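Local coordinates for dual specificity protein phosphatase 12 (Homo sapiens, PDB 4KI9) that dephosphorylates phosphotyrosine as well as phosphoserine and phosphothreonine residues of proteins, this chain being its catalytic domain, at residues A[29-34]-A[85-90]; A[58-63]-A[127-132]; A[70-75]-A[101-106]. The protein carries 2 engineered substitutions. All blocks are in the same frame, centred on the assembly; numbering follows the deposited sequence.

Interaction 1: A[29-34]-A[85-90]; sequences AVLTVD and VLVHSH. Engineered in segment 85-90: Ser89 (natural residue Cys). With PO4 (phosphate ion), chain B.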
loop_
_atom_site.group_PDB
_atom_site.type_symbol
_atom_site.label_atom_id
_atom_site.label_comp_id
_atom_site.label_asym_id
_atom_site.label_seq_id
_atom_site.Cartn_x
_atom_site.Cartn_y
_atom_site.Cartn_z
ATOM N N ALA A 29 3.644 3.838 13.227
ATOM C CA ALA A 29 4.245 3.154 12.087
ATOM C C ALA A 29 3.769 3.815 10.804
ATOM O O ALA A 29 2.569 3.963 10.581
ATOM C CB ALA A 29 3.909 1.667 12.098
ATOM N N VAL A 30 4.709 4.235 9.963
ATOM C CA VAL A 30 4.347 4.973 8.763
ATOM C C VAL A 30 5.011 4.378 7.543
ATOM O O VAL A 30 6.239 4.276 7.483
ATOM C CB VAL A 30 4.721 6.471 8.876
ATOM C CG1 VAL A 30 4.421 7.195 7.557
ATOM C CG2 VAL A 30 3.964 7.131 10.034
ATOM N N LEU A 31 4.192 3.959 6.584
ATOM C CA LEU A 31 4.704 3.467 5.319
ATOM C C LEU A 31 4.507 4.569 4.302
ATOM O O LEU A 31 3.377 4.931 3.971
ATOM C CB LEU A 31 3.961 2.205 4.873
ATOM C CG LEU A 31 4.599 1.400 3.723
ATOM C CD1 LEU A 31 3.980 0.009 3.700
ATOM C CD2 LEU A 31 4.402 2.048 2.353
ATOM N N THR A 32 5.620 5.099 3.819
ATOM C CA THR A 32 5.621 6.088 2.750
ATOM C C THR A 32 5.844 5.390 1.405
ATOM O O THR A 32 6.848 4.709 1.207
ATOM C CB THR A 32 6.738 7.123 2.969
ATOM O OG1 THR A 32 6.572 7.753 4.251
ATOM C CG2 THR A 32 6.742 8.170 1.860
ATOM N N VAL A 33 4.890 5.538 0.490
ATOM C CA VAL A 33 5.083 5.057 -0.871
ATOM C C VAL A 33 4.964 6.270 -1.793
ATOM O O VAL A 33 3.874 6.754 -2.068
ATOM C CB VAL A 33 4.106 3.890 -1.229
ATOM C CG1 VAL A 33 2.658 4.227 -0.842
ATOM C CG2 VAL A 33 4.220 3.514 -2.702
ATOM N N ASP A 34 6.111 6.780 -2.233
ATOM C CA ASP A 34 6.171 8.099 -2.834
ATOM C C ASP A 34 7.547 8.246 -3.464
ATOM O O ASP A 34 8.376 7.337 -3.365
ATOM C CB ASP A 34 5.980 9.144 -1.734
ATOM C CG ASP A 34 5.296 10.409 -2.226
ATOM O OD1 ASP A 34 5.399 10.721 -3.424
ATOM O OD2 ASP A 34 4.666 11.102 -1.398
ATOM N N VAL A 85 -1.137 2.285 12.126
ATOM C CA VAL A 85 -0.335 2.445 10.919
ATOM C C VAL A 85 -0.920 3.487 9.957
ATOM O O VAL A 85 -2.127 3.512 9.713
ATOM C CB VAL A 85 -0.250 1.096 10.161
ATOM C CG1 VAL A 85 0.455 1.264 8.822
ATOM C CG2 VAL A 85 0.455 0.071 11.001
ATOM N N LEU A 86 -0.057 4.343 9.415
ATOM C CA LEU A 86 -0.434 5.229 8.314
ATOM C C LEU A 86 0.290 4.786 7.051
ATOM O O LEU A 86 1.508 4.596 7.065
ATOM C CB LEU A 86 -0.043 6.675 8.636
ATOM C CG LEU A 86 -0.222 7.661 7.464
ATOM C CD1 LEU A 86 -1.693 7.787 7.039
ATOM C CD2 LEU A 86 0.372 9.033 7.787
ATOM N N VAL A 87 -0.454 4.603 5.966
ATOM C CA VAL A 87 0.152 4.380 4.650
ATOM C C VAL A 87 -0.152 5.616 3.832
ATOM O O VAL A 87 -1.324 5.967 3.649
ATOM C CB VAL A 87 -0.466 3.174 3.911
ATOM C CG1 VAL A 87 0.165 3.033 2.526
ATOM C CG2 VAL A 87 -0.284 1.896 4.716
ATOM N N HIS A 88 0.874 6.310 3.358
ATOM C CA HIS A 88 0.607 7.534 2.597
ATOM C C HIS A 88 1.409 7.646 1.309
ATOM O O HIS A 88 2.528 7.131 1.202
ATOM C CB HIS A 88 0.848 8.783 3.455
ATOM C CG HIS A 88 2.293 9.163 3.569
ATOM N ND1 HIS A 88 2.878 10.100 2.751
ATOM C CD2 HIS A 88 3.271 8.723 4.398
ATOM C CE1 HIS A 88 4.154 10.231 3.073
ATOM N NE2 HIS A 88 4.418 9.407 4.070
ATOM N N SER A 89 0.811 8.332 0.335
ATOM C CA SER A 89 1.477 8.720 -0.898
ATOM C C SER A 89 1.475 10.254 -0.983
ATOM O O SER A 89 1.496 10.926 0.044
ATOM C CB SER A 89 0.755 8.101 -2.095
ATOM O OG SER A 89 -0.655 8.244 -1.985
ATOM N N HIS A 90 1.457 10.813 -2.189
ATOM C CA HIS A 90 1.342 12.268 -2.316
ATOM C C HIS A 90 -0.114 12.743 -2.326
ATOM O O HIS A 90 -0.482 13.646 -1.575
ATOM C CB HIS A 90 2.078 12.802 -3.547
ATOM C CG HIS A 90 2.042 14.297 -3.658
ATOM N ND1 HIS A 90 1.303 14.958 -4.616
ATOM C CD2 HIS A 90 2.635 15.258 -2.911
ATOM C CE1 HIS A 90 1.451 16.263 -4.460
ATOM N NE2 HIS A 90 2.252 16.471 -3.433
HETATM P P PO4 B . -0.704 9.152 -5.439
HETATM O O1 PO4 B . 0.230 10.238 -4.959
HETATM O O2 PO4 B . 0.089 7.941 -5.855
HETATM O O3 PO4 B . -1.708 8.804 -4.369
HETATM O O4 PO4 B . -1.438 9.644 -6.668
#

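Interaction 2: A[58-63]-A[127-132]; sequences DKPETD and KMNEGF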
loop_
_atom_site.group_PDB
_atom_site.type_symbol
_atom_site.label_atom_id
_atom_site.label_comp_id
_atom_site.label_asym_id
_atom_site.label_seq_id
_atom_site.Cartn_x
_atom_site.Cartn_y
_atom_site.Cartn_z
ATOM N N ASP A 58 4.009 7.469 -9.337
ATOM C CA ASP A 58 2.640 7.088 -9.640
ATOM C C ASP A 58 2.460 6.885 -11.142
ATOM O O ASP A 58 1.748 7.653 -11.798
ATOM C CB ASP A 58 1.656 8.142 -9.139
ATOM C CG ASP A 58 0.220 7.680 -9.243
ATOM O OD1 ASP A 58 -0.005 6.461 -9.433
ATOM O OD2 ASP A 58 -0.679 8.531 -9.125
ATOM N N LYS A 59 3.114 5.863 -11.684
ATOM C CA LYS A 59 3.032 5.574 -13.121
ATOM C C LYS A 59 2.712 4.100 -13.320
ATOM O O LYS A 59 3.122 3.267 -12.512
ATOM C CB LYS A 59 4.357 5.909 -13.809
ATOM C CG LYS A 59 4.758 7.379 -13.739
ATOM C CD LYS A 59 6.082 7.629 -14.454
ATOM C CE LYS A 59 6.442 9.120 -14.486
ATOM N NZ LYS A 59 7.826 9.376 -15.011
ATOM N N PRO A 60 1.976 3.768 -14.394
ATOM C CA PRO A 60 1.674 2.371 -14.729
ATOM C C PRO A 60 2.934 1.547 -14.891
ATOM O O PRO A 60 2.911 0.347 -14.597
ATOM C CB PRO A 60 0.948 2.483 -16.078
ATOM C CG PRO A 60 0.346 3.839 -16.059
ATOM C CD PRO A 60 1.319 4.713 -15.321
ATOM N N GLU A 61 4.019 2.177 -15.343
ATOM C CA GLU A 61 5.280 1.459 -15.540
ATOM C C GLU A 61 5.981 1.164 -14.219
ATOM O O GLU A 61 6.907 0.353 -14.180
ATOM C CB GLU A 61 6.248 2.223 -16.450
ATOM C CG GLU A 61 5.598 2.959 -17.600
ATOM C CD GLU A 61 5.164 4.349 -17.191
ATOM O OE1 GLU A 61 6.049 5.200 -16.947
ATOM O OE2 GLU A 61 3.943 4.580 -17.088
ATOM N N THR A 62 5.562 1.830 -13.145
ATOM C CA THR A 62 6.193 1.599 -11.847
ATOM C C THR A 62 5.914 0.187 -11.371
ATOM O O THR A 62 4.773 -0.260 -11.386
ATOM C CB THR A 62 5.710 2.597 -10.777
ATOM O OG1 THR A 62 6.105 3.923 -11.150
ATOM C CG2 THR A 62 6.316 2.260 -9.426
ATOM N N ASP A 63 6.965 -0.520 -10.964
ATOM C CA ASP A 63 6.807 -1.855 -10.407
ATOM C C ASP A 63 6.567 -1.777 -8.906
ATOM O O ASP A 63 7.516 -1.732 -8.119
ATOM C CB ASP A 63 8.043 -2.712 -10.707
ATOM C CG ASP A 63 7.953 -4.107 -10.101
ATOM O OD1 ASP A 63 6.871 -4.500 -9.622
ATOM O OD2 ASP A 63 8.967 -4.836 -10.122
ATOM N N LYS A 127 -8.433 5.988 -6.735
ATOM C CA LYS A 127 -8.305 5.584 -8.125
ATOM C C LYS A 127 -6.842 5.268 -8.400
ATOM O O LYS A 127 -6.066 6.154 -8.766
ATOM C CB LYS A 127 -8.785 6.721 -9.035
ATOM C CG LYS A 127 -8.739 6.428 -10.531
ATOM C CD LYS A 127 -9.260 7.626 -11.316
ATOM C CE LYS A 127 -8.897 7.553 -12.793
ATOM N NZ LYS A 127 -8.701 8.917 -13.385
ATOM N N MET A 128 -6.445 4.017 -8.188
ATOM C CA MET A 128 -5.067 3.637 -8.468
ATOM C C MET A 128 -4.908 3.609 -9.973
ATOM O O MET A 128 -5.868 3.345 -10.683
ATOM C CB MET A 128 -4.725 2.277 -7.854
ATOM C CG MET A 128 -5.384 1.091 -8.539
ATOM S SD MET A 128 -4.953 -0.467 -7.742
ATOM C CE MET A 128 -5.883 -0.322 -6.221
ATOM N N ASN A 129 -3.709 3.899 -10.462
ATOM C CA ASN A 129 -3.465 3.843 -11.892
ATOM C C ASN A 129 -3.651 2.424 -12.419
ATOM O O ASN A 129 -3.649 1.450 -11.665
ATOM C CB ASN A 129 -2.105 4.463 -12.284
ATOM C CG ASN A 129 -0.911 3.569 -11.963
ATOM O OD1 ASN A 129 -0.783 2.471 -12.503
ATOM N ND2 ASN A 129 -0.003 4.063 -11.110
ATOM N N GLU A 130 -3.824 2.327 -13.724
ATOM C CA GLU A 130 -4.210 1.092 -14.374
ATOM C C GLU A 130 -3.145 0.018 -14.277
ATOM O O GLU A 130 -3.462 -1.171 -14.235
ATOM C CB GLU A 130 -4.556 1.378 -15.845
ATOM C CG GLU A 130 -3.479 2.167 -16.620
ATOM C CD GLU A 130 -3.414 3.666 -16.273
ATOM O OE1 GLU A 130 -2.634 4.394 -16.928
ATOM O OE2 GLU A 130 -4.129 4.121 -15.348
ATOM N N GLY A 131 -1.886 0.440 -14.262
ATOM C CA GLY A 131 -0.773 -0.463 -14.013
ATOM C C GLY A 131 -0.847 -1.138 -12.646
ATOM O O GLY A 131 -0.593 -2.338 -12.524
ATOM N N PHE A 132 -1.190 -0.373 -11.615
ATOM C CA PHE A 132 -1.309 -0.936 -10.274
ATOM C C PHE A 132 -2.457 -1.953 -10.192
ATOM O O PHE A 132 -2.326 -2.992 -9.545
ATOM C CB PHE A 132 -1.446 0.164 -9.207
ATOM C CG PHE A 132 -0.228 1.055 -9.078
ATOM C CD1 PHE A 132 1.001 0.665 -9.593
ATOM C CD2 PHE A 132 -0.318 2.289 -8.450
ATOM C CE1 PHE A 132 2.123 1.480 -9.479
ATOM C CE2 PHE A 132 0.794 3.115 -8.326
ATOM C CZ PHE A 132 2.020 2.710 -8.845
#

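Interaction 3: A[70-75]-A[101-106]; sequences RAVAFI and TAFLMK. Engineered in segment 70-75: Ala71 (natural residue Cys).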
loop_
_atom_site.group_PDB
_atom_site.type_symbol
_atom_site.label_atom_id
_atom_site.label_comp_id
_atom_site.label_asym_id
_atom_site.label_seq_id
_atom_site.Cartn_x
_atom_site.Cartn_y
_atom_site.Cartn_z
ATOM N N ARG A 70 6.811 -7.060 1.096
ATOM C CA ARG A 70 7.534 -6.244 2.092
ATOM C C ARG A 70 6.606 -5.207 2.729
ATOM O O ARG A 70 6.592 -5.005 3.949
ATOM C CB ARG A 70 8.691 -5.493 1.425
ATOM C CG ARG A 70 9.919 -6.331 1.037
ATOM C CD ARG A 70 10.813 -5.505 0.064
ATOM N NE ARG A 70 12.138 -6.089 -0.101
ATOM C CZ ARG A 70 13.181 -5.484 -0.678
ATOM N NH1 ARG A 70 13.083 -4.248 -1.172
ATOM N NH2 ARG A 70 14.340 -6.126 -0.763
ATOM N N ALA A 71 5.827 -4.541 1.896
ATOM C CA ALA A 71 4.929 -3.504 2.372
ATOM C C ALA A 71 3.873 -4.119 3.277
ATOM O O ALA A 71 3.615 -3.617 4.374
ATOM C CB ALA A 71 4.261 -2.811 1.183
ATOM N N VAL A 72 3.245 -5.195 2.804
ATOM C CA VAL A 72 2.200 -5.868 3.576
ATOM C C VAL A 72 2.748 -6.435 4.903
ATOM O O VAL A 72 2.071 -6.378 5.937
ATOM C CB VAL A 72 1.502 -6.971 2.759
ATOM C CG1 VAL A 72 0.594 -7.824 3.673
ATOM C CG2 VAL A 72 0.704 -6.330 1.576
ATOM N N ALA A 73 3.968 -6.963 4.865
ATOM C CA ALA A 73 4.628 -7.480 6.071
ATOM C C ALA A 73 4.886 -6.367 7.100
ATOM O O ALA A 73 4.751 -6.582 8.312
ATOM C CB ALA A 73 5.937 -8.187 5.707
ATOM N N PHE A 74 5.259 -5.185 6.624
ATOM C CA PHE A 74 5.507 -4.055 7.526
ATOM C C PHE A 74 4.218 -3.683 8.238
ATOM O O PHE A 74 4.181 -3.498 9.455
ATOM C CB PHE A 74 6.021 -2.845 6.746
ATOM C CG PHE A 74 6.172 -1.603 7.586
ATOM C CD1 PHE A 74 5.228 -0.595 7.532
ATOM C CD2 PHE A 74 7.255 -1.460 8.449
ATOM C CE1 PHE A 74 5.367 0.559 8.319
ATOM C CE2 PHE A 74 7.407 -0.318 9.218
ATOM C CZ PHE A 74 6.457 0.686 9.160
ATOM N N ILE A 75 3.147 -3.588 7.465
ATOM C CA ILE A 75 1.875 -3.177 8.027
ATOM C C ILE A 75 1.368 -4.255 8.979
ATOM O O ILE A 75 0.916 -3.950 10.085
ATOM C CB ILE A 75 0.825 -2.940 6.944
ATOM C CG1 ILE A 75 1.301 -1.838 5.983
ATOM C CG2 ILE A 75 -0.511 -2.551 7.615
ATOM C CD1 ILE A 75 0.457 -1.732 4.705
ATOM N N THR A 101 -4.909 -1.865 -0.591
ATOM C CA THR A 101 -5.659 -2.920 -1.260
ATOM C C THR A 101 -4.902 -4.244 -1.173
ATOM O O THR A 101 -5.490 -5.283 -0.851
ATOM C CB THR A 101 -5.980 -2.561 -2.721
ATOM O OG1 THR A 101 -6.670 -1.302 -2.762
ATOM C CG2 THR A 101 -6.877 -3.643 -3.368
ATOM N N ALA A 102 -3.590 -4.201 -1.415
ATOM C CA ALA A 102 -2.786 -5.413 -1.350
ATOM C C ALA A 102 -2.838 -6.009 0.055
ATOM O O ALA A 102 -2.926 -7.229 0.232
ATOM C CB ALA A 102 -1.344 -5.125 -1.764
ATOM N N PHE A 103 -2.789 -5.149 1.056
ATOM C CA PHE A 103 -2.855 -5.618 2.442
ATOM C C PHE A 103 -4.192 -6.294 2.748
ATOM O O PHE A 103 -4.246 -7.354 3.372
ATOM C CB PHE A 103 -2.664 -4.441 3.388
ATOM C CG PHE A 103 -2.858 -4.800 4.832
ATOM C CD1 PHE A 103 -1.806 -5.345 5.568
ATOM C CD2 PHE A 103 -4.086 -4.604 5.449
ATOM C CE1 PHE A 103 -1.984 -5.675 6.899
ATOM C CE2 PHE A 103 -4.272 -4.942 6.763
ATOM C CZ PHE A 103 -3.218 -5.475 7.496
ATOM N N LEU A 104 -5.273 -5.660 2.321
ATOM C CA LEU A 104 -6.601 -6.229 2.487
ATOM C C LEU A 104 -6.693 -7.550 1.741
ATOM O O LEU A 104 -7.196 -8.522 2.279
ATOM C CB LEU A 104 -7.674 -5.259 1.992
ATOM C CG LEU A 104 -7.855 -3.983 2.809
ATOM C CD1 LEU A 104 -8.968 -3.114 2.227
ATOM C CD2 LEU A 104 -8.135 -4.323 4.292
ATOM N N MET A 105 -6.181 -7.588 0.514
ATOM C CA MET A 105 -6.165 -8.820 -0.269
ATOM C C MET A 105 -5.450 -9.965 0.452
ATOM O O MET A 105 -5.989 -11.062 0.585
ATOM C CB MET A 105 -5.499 -8.582 -1.637
ATOM C CG MET A 105 -6.314 -7.716 -2.599
ATOM S SD MET A 105 -5.385 -7.265 -4.070
ATOM C CE MET A 105 -5.103 -8.878 -4.797
ATOM N N LYS A 106 -4.228 -9.721 0.903
ATOM C CA LYS A 106 -3.428 -10.793 1.488
ATOM C C LYS A 106 -3.932 -11.237 2.857
ATOM O O LYS A 106 -4.049 -12.437 3.110
ATOM C CB LYS A 106 -1.945 -10.403 1.541
ATOM C CG LYS A 106 -1.036 -11.556 1.931
ATOM C CD LYS A 106 0.442 -11.198 1.811
ATOM C CE LYS A 106 1.286 -12.464 1.897
ATOM N NZ LYS A 106 2.702 -12.251 1.498
#

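Interaction 1: A[29-34]-A[85-90]
Thr32 OG1 and His88 NE2 lie 2.7 Å apart in a hydrogen bond that either may donate, linking two parallel strands of the central sheet where the second runs into the phosphate-binding P-loop of the protein tyrosine phosphatases. The two side chains run side by side in the same direction, and Thr32 CG2 adds a contact of 3.5 Å to His88 CE1. On the other side of the ring, His88 ND1 donates to Ser89 O at 3.1 Å, with that oxygen 16° out of the ring plane. Gripped at both nitrogens, the imidazole has its rotation fixed, and Val30 CG1 fills in at its edge, 3.7 Å from His88 CD2. The backbones form a regular parallel ladder: Leu86 N bonds to Ala29 O, Leu31 N to Leu86 O, His88 N to Leu31 O, and Val33 N to His88 O, the last at 2.9 Å. Ala29, Leu31, Val85 and Val87 share one face of the sheet, which helix 68-80 covers; Leu86 and His88 turn to the other, against helix 13-17.

Farther along, Asp34 OD2 approaches His90 N to 3.3 Å at an angle too poor for a hydrogen bond, while Asp34 OD1 forms a long, weak ion pair with Arg95. His90 N instead gives a weak bond to phosphate O1. The residue predicted to form the phosphocysteine intermediate is here the engineered Ser89. Its OG, also bonded to Ser96 OG, donates to phosphate O3 at 2.7 Å.

Interaction 2: A[58-63]-A[127-132]
The type I turn from Lys59 to Thr62 lies against the first turn of helix 130-141, Pro60 CA coming within 3.8 Å of Gly131 CA, an approach helped by the lack of a side chain on the glycine. Asn129 is the N-cap of that helix. Its CG sits between the backbone N and the carbonyl carbon (chi1 76°), and its OD1 accepts from Phe132 N at 3.0 Å, the donor standing above the carbonyl plane. Its ND2 donates to Asp58 OD1 at 2.9 Å, with the acceptor almost in the amide plane and the N-H well aligned (160°). Asp58 OD1 also bonds to Ser94 OG of the substrate-binding loop. The same ND2 rides 3.0 Å above one face of the Phe132 ring, toward its rim, while Thr62 O meets the ring edge 3.7 Å from Phe132 CE1. Farther out, Pro60 CG touches Glu130 OE1 at 3.2 Å. An alanine in place of Asn129 would probably leave Phe132 N without its capping acceptor and Asp58 OD1 with Ser94 OG but no amide donor, the carboxylate then held less firmly against turning.

One amide thus joins helix end, aromatic ring and carboxylate. Asn129 and Ser94 together probably fix how the Asp58 carboxylate is turned beside the bound phosphate, a placement consistent with the general-acid loop of this family.

Interaction 3: A[70-75]-A[101-106]
Val72 and Ile75, one turn apart on helix 68-80, reach across to Phe103 and its neighbours on helix 95-108. Val72 uses both of its methyls. CG2 presses against the helix backbone, 3.7 Å from Phe103 N, and touches the methyl of Ala102, with Ala102 CB at 4.1 Å from Val72 CG2. CG1 meets two different side chains, lying 3.9 Å from Phe103 CD1 and 3.9 Å from Lys106 CD. Ile75 takes the flat side of the aromatic ring: its CG2 stands over one face of Phe103 in a CH-pi contact, 3.9 Å from the ring centroid and 26° off the normal. The methyl is displaced toward the rim, so its nearest ring atom is CE1, with Ile75 CG2 and Phe103 CE1 3.5 Å apart.

Phe103 CG lies anti to the backbone N (chi1 174°), and the ring beyond it presents one face to Ile75 CG2, which is likewise anti to its own N. Lys106 is extended beyond CG; its aliphatic part borders Val72, while NZ goes on to a salt bridge with Asp69 just before segment 70-75. No hydrogen bond crosses between the segments, and the interface rests on apolar contacts.

The axes of segments 70-75 and 101-106 approach to 9.3 Å with a crossing angle of -75°, steep enough that the contact is confined to a small patch around Val72 and Phe103. The same helices also meet their neighbours: Ala71 (engineered), Phe74 and Ile75 lean on strand 27-34, Phe103 touches Gln5 of strand 2-5, Thr101 and Met105 pack on helix 112-122, and Ala102 and Lys106 meet Leu136 and Tyr139 of helix 130-141.

The three contacts join the sheet, the helices beside it and the loops around the phosphate. Interactions 1 and 3 meet directly: Val87 CG2 packs on Ile75 CD1 at 3.7 Å, and Leu31 CD1 lies 3.7 Å from Ala71 O, so helix 68-80 is shared between sheet and helix pair. Interaction 2 touches interaction 3 where Met128 CE reaches Thr101 OG1 at 3.7 Å. Interactions 1 and 2 do not touch, their nearest atoms being about 7 Å apart, yet both border the phosphate site: Ser89 and His90 bind the ion, and the side chain of Asp58 lies about 7 Å from that of Ser89. Interaction 3 lies farther back, with the Ile75 and Ser89 side chains about 12 Å apart.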